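Long-range contact in parvulin 42 (Trypanosoma brucei brucei, PDB 6GMP), which probably catalyses the cis-trans isomerisation of peptide bonds preceding proline through its C-terminal parvulin-type domain: residues 7-12 with 61-66. Residues are numbered along the deposited sequence; the frame is centred on the assembly and turned at random.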
loop_
_atom_site.group_PDB
_atom_site.type_symbol
_atom_site.label_atom_id
_atom_site.label_comp_id
_atom_site.label_asym_id
_atom_site.label_seq_id
_atom_site.Cartn_x
_atom_site.Cartn_y
_atom_site.Cartn_z
ATOM N N HIS A 7 -2.475 4.900 13.187
ATOM C CA HIS A 7 -1.797 3.661 12.850
ATOM C C HIS A 7 -2.227 3.189 11.467
ATOM O O HIS A 7 -3.415 2.932 11.234
ATOM C CB HIS A 7 -2.151 2.610 13.899
ATOM C CG HIS A 7 -1.371 1.341 13.780
ATOM N ND1 HIS A 7 -1.592 0.256 14.602
ATOM C CD2 HIS A 7 -0.364 0.988 12.950
ATOM C CE1 HIS A 7 -0.762 -0.718 14.272
ATOM N NE2 HIS A 7 0.000 -0.295 13.279
ATOM N N PHE A 8 -1.261 3.081 10.555
ATOM C CA PHE A 8 -1.526 2.643 9.195
ATOM C C PHE A 8 -0.758 1.388 8.824
ATOM O O PHE A 8 0.311 1.113 9.378
ATOM C CB PHE A 8 -1.166 3.744 8.195
ATOM C CG PHE A 8 -1.929 5.015 8.393
ATOM C CD1 PHE A 8 -3.238 5.144 7.955
ATOM C CD2 PHE A 8 -1.318 6.094 9.006
ATOM C CE1 PHE A 8 -3.924 6.335 8.129
ATOM C CE2 PHE A 8 -1.996 7.285 9.191
ATOM C CZ PHE A 8 -3.304 7.407 8.754
ATOM N N TYR A 9 -1.335 0.644 7.881
ATOM C CA TYR A 9 -0.628 -0.368 7.107
ATOM C C TYR A 9 -0.717 0.052 5.645
ATOM O O TYR A 9 -1.574 0.854 5.280
ATOM C CB TYR A 9 -1.299 -1.740 7.224
ATOM C CG TYR A 9 -1.000 -2.532 8.469
ATOM C CD1 TYR A 9 -1.276 -2.027 9.731
ATOM C CD2 TYR A 9 -0.451 -3.811 8.377
ATOM C CE1 TYR A 9 -1.009 -2.768 10.865
ATOM C CE2 TYR A 9 -0.179 -4.553 9.505
ATOM C CZ TYR A 9 -0.457 -4.029 10.745
ATOM O OH TYR A 9 -0.184 -4.779 11.864
ATOM N N HIS A 10 0.145 -0.494 4.794
ATOM C CA HIS A 10 -0.052 -0.284 3.359
ATOM C C HIS A 10 0.368 -1.479 2.516
ATOM O O HIS A 10 1.102 -2.360 2.971
ATOM C CB HIS A 10 0.584 1.032 2.857
ATOM C CG HIS A 10 2.061 0.973 2.607
ATOM N ND1 HIS A 10 2.697 1.866 1.775
ATOM C CD2 HIS A 10 3.027 0.151 3.082
ATOM C CE1 HIS A 10 3.988 1.597 1.739
ATOM N NE2 HIS A 10 4.218 0.563 2.523
ATOM N N VAL A 11 -0.182 -1.509 1.308
ATOM C CA VAL A 11 0.301 -2.335 0.217
ATOM C C VAL A 11 0.975 -1.390 -0.761
ATOM O O VAL A 11 0.413 -0.336 -1.092
ATOM C CB VAL A 11 -0.865 -3.000 -0.541
ATOM C CG1 VAL A 11 -0.370 -3.709 -1.804
ATOM C CG2 VAL A 11 -1.591 -3.982 0.337
ATOM N N LEU A 12 2.155 -1.772 -1.243
ATOM C CA LEU A 12 2.877 -0.984 -2.244
ATOM C C LEU A 12 3.082 -1.802 -3.513
ATOM O O LEU A 12 3.636 -2.893 -3.469
ATOM C CB LEU A 12 4.239 -0.529 -1.712
ATOM C CG LEU A 12 5.041 0.371 -2.648
ATOM C CD1 LEU A 12 4.385 1.722 -2.850
ATOM C CD2 LEU A 12 6.453 0.571 -2.116
ATOM N N GLU A 61 -7.902 -9.256 6.848
ATOM C CA GLU A 61 -8.250 -9.061 5.437
ATOM C C GLU A 61 -7.240 -8.189 4.683
ATOM O O GLU A 61 -6.859 -8.477 3.540
ATOM C CB GLU A 61 -9.644 -8.461 5.316
ATOM C CG GLU A 61 -10.752 -9.487 5.540
ATOM C CD GLU A 61 -12.125 -8.872 5.766
ATOM O OE1 GLU A 61 -12.211 -7.640 5.960
ATOM O OE2 GLU A 61 -13.128 -9.627 5.760
ATOM N N PHE A 62 -6.787 -7.113 5.308
ATOM C CA PHE A 62 -5.820 -6.278 4.635
ATOM C C PHE A 62 -4.447 -6.946 4.505
ATOM O O PHE A 62 -3.783 -6.834 3.473
ATOM C CB PHE A 62 -5.668 -4.928 5.335
ATOM C CG PHE A 62 -4.909 -3.931 4.504
ATOM C CD1 PHE A 62 -5.501 -3.379 3.375
ATOM C CD2 PHE A 62 -3.595 -3.600 4.793
ATOM C CE1 PHE A 62 -4.817 -2.495 2.573
ATOM C CE2 PHE A 62 -2.900 -2.709 3.987
ATOM C CZ PHE A 62 -3.521 -2.148 2.880
ATOM N N VAL A 63 -4.026 -7.632 5.563
ATOM C CA VAL A 63 -2.740 -8.318 5.578
ATOM C C VAL A 63 -2.697 -9.390 4.485
ATOM O O VAL A 63 -1.643 -9.656 3.916
ATOM C CB VAL A 63 -2.489 -8.890 6.973
ATOM C CG1 VAL A 63 -1.401 -9.947 6.945
ATOM C CG2 VAL A 63 -2.138 -7.747 7.931
ATOM N N GLN A 64 -3.845 -9.977 4.165
ATOM C CA GLN A 64 -3.905 -10.932 3.061
ATOM C C GLN A 64 -3.409 -10.311 1.758
ATOM O O GLN A 64 -2.607 -10.912 1.041
ATOM C CB GLN A 64 -5.316 -11.461 2.866
ATOM C CG GLN A 64 -5.423 -12.554 1.803
ATOM C CD GLN A 64 -4.640 -13.792 2.173
ATOM O OE1 GLN A 64 -4.756 -14.304 3.286
ATOM N NE2 GLN A 64 -3.822 -14.276 1.242
ATOM N N VAL A 65 -3.857 -9.100 1.449
ATOM C CA VAL A 65 -3.428 -8.488 0.208
ATOM C C VAL A 65 -1.981 -8.005 0.306
ATOM O O VAL A 65 -1.260 -8.040 -0.681
ATOM C CB VAL A 65 -4.382 -7.384 -0.290
ATOM C CG1 VAL A 65 -5.724 -8.008 -0.689
ATOM C CG2 VAL A 65 -4.580 -6.309 0.743
ATOM N N VAL A 66 -1.517 -7.614 1.492
ATOM C CA VAL A 66 -0.102 -7.298 1.680
ATOM C C VAL A 66 0.753 -8.528 1.365
ATOM O O VAL A 66 1.729 -8.463 0.610
ATOM C CB VAL A 66 0.198 -6.834 3.129
ATOM C CG1 VAL A 66 1.697 -6.670 3.333
ATOM C CG2 VAL A 66 -0.553 -5.528 3.478
#
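The ring of F62 reaches from helix 59-69 to the strand and meets the backbone between Y9 and V11 with its far rim. CG lies anti to the backbone N (chi1 -167°). CE2 comes to 3.7 Å from Y9 CB and, with the ring edge-on, to 3.8 Å from H10 C; CZ lies 3.7 Å from V11 CG2. V11 meets the ring at a slant and gives one methyl, CG2, to three helix residues: besides F62 it meets V66 CG2 at 3.7 Å and V65 CG2 at 3.8 Å. The V11 and V66 side chains pass side by side, pointing in opposite senses, and V66 CG2 also touches H10 O at 3.6 Å. Y9 CE2 stands 4.1 Å from V63 CG2, a longer contact than those round F62 and V11. No hydrogen bond links the segments; the contact is buried, its side chains meeting through carbon atoms apart from V66 CG2 on H10 O. F62 also stacks on Y119 of the adjacent strand, while H10 points its CB away from the helix and is hydrogen-bonded through ND1 to H116 ND1. Strand and helix run at 32°, an alpha/beta packing that lays helix 59-69 against one face of the four-stranded antiparallel sheet of the parvulin fold.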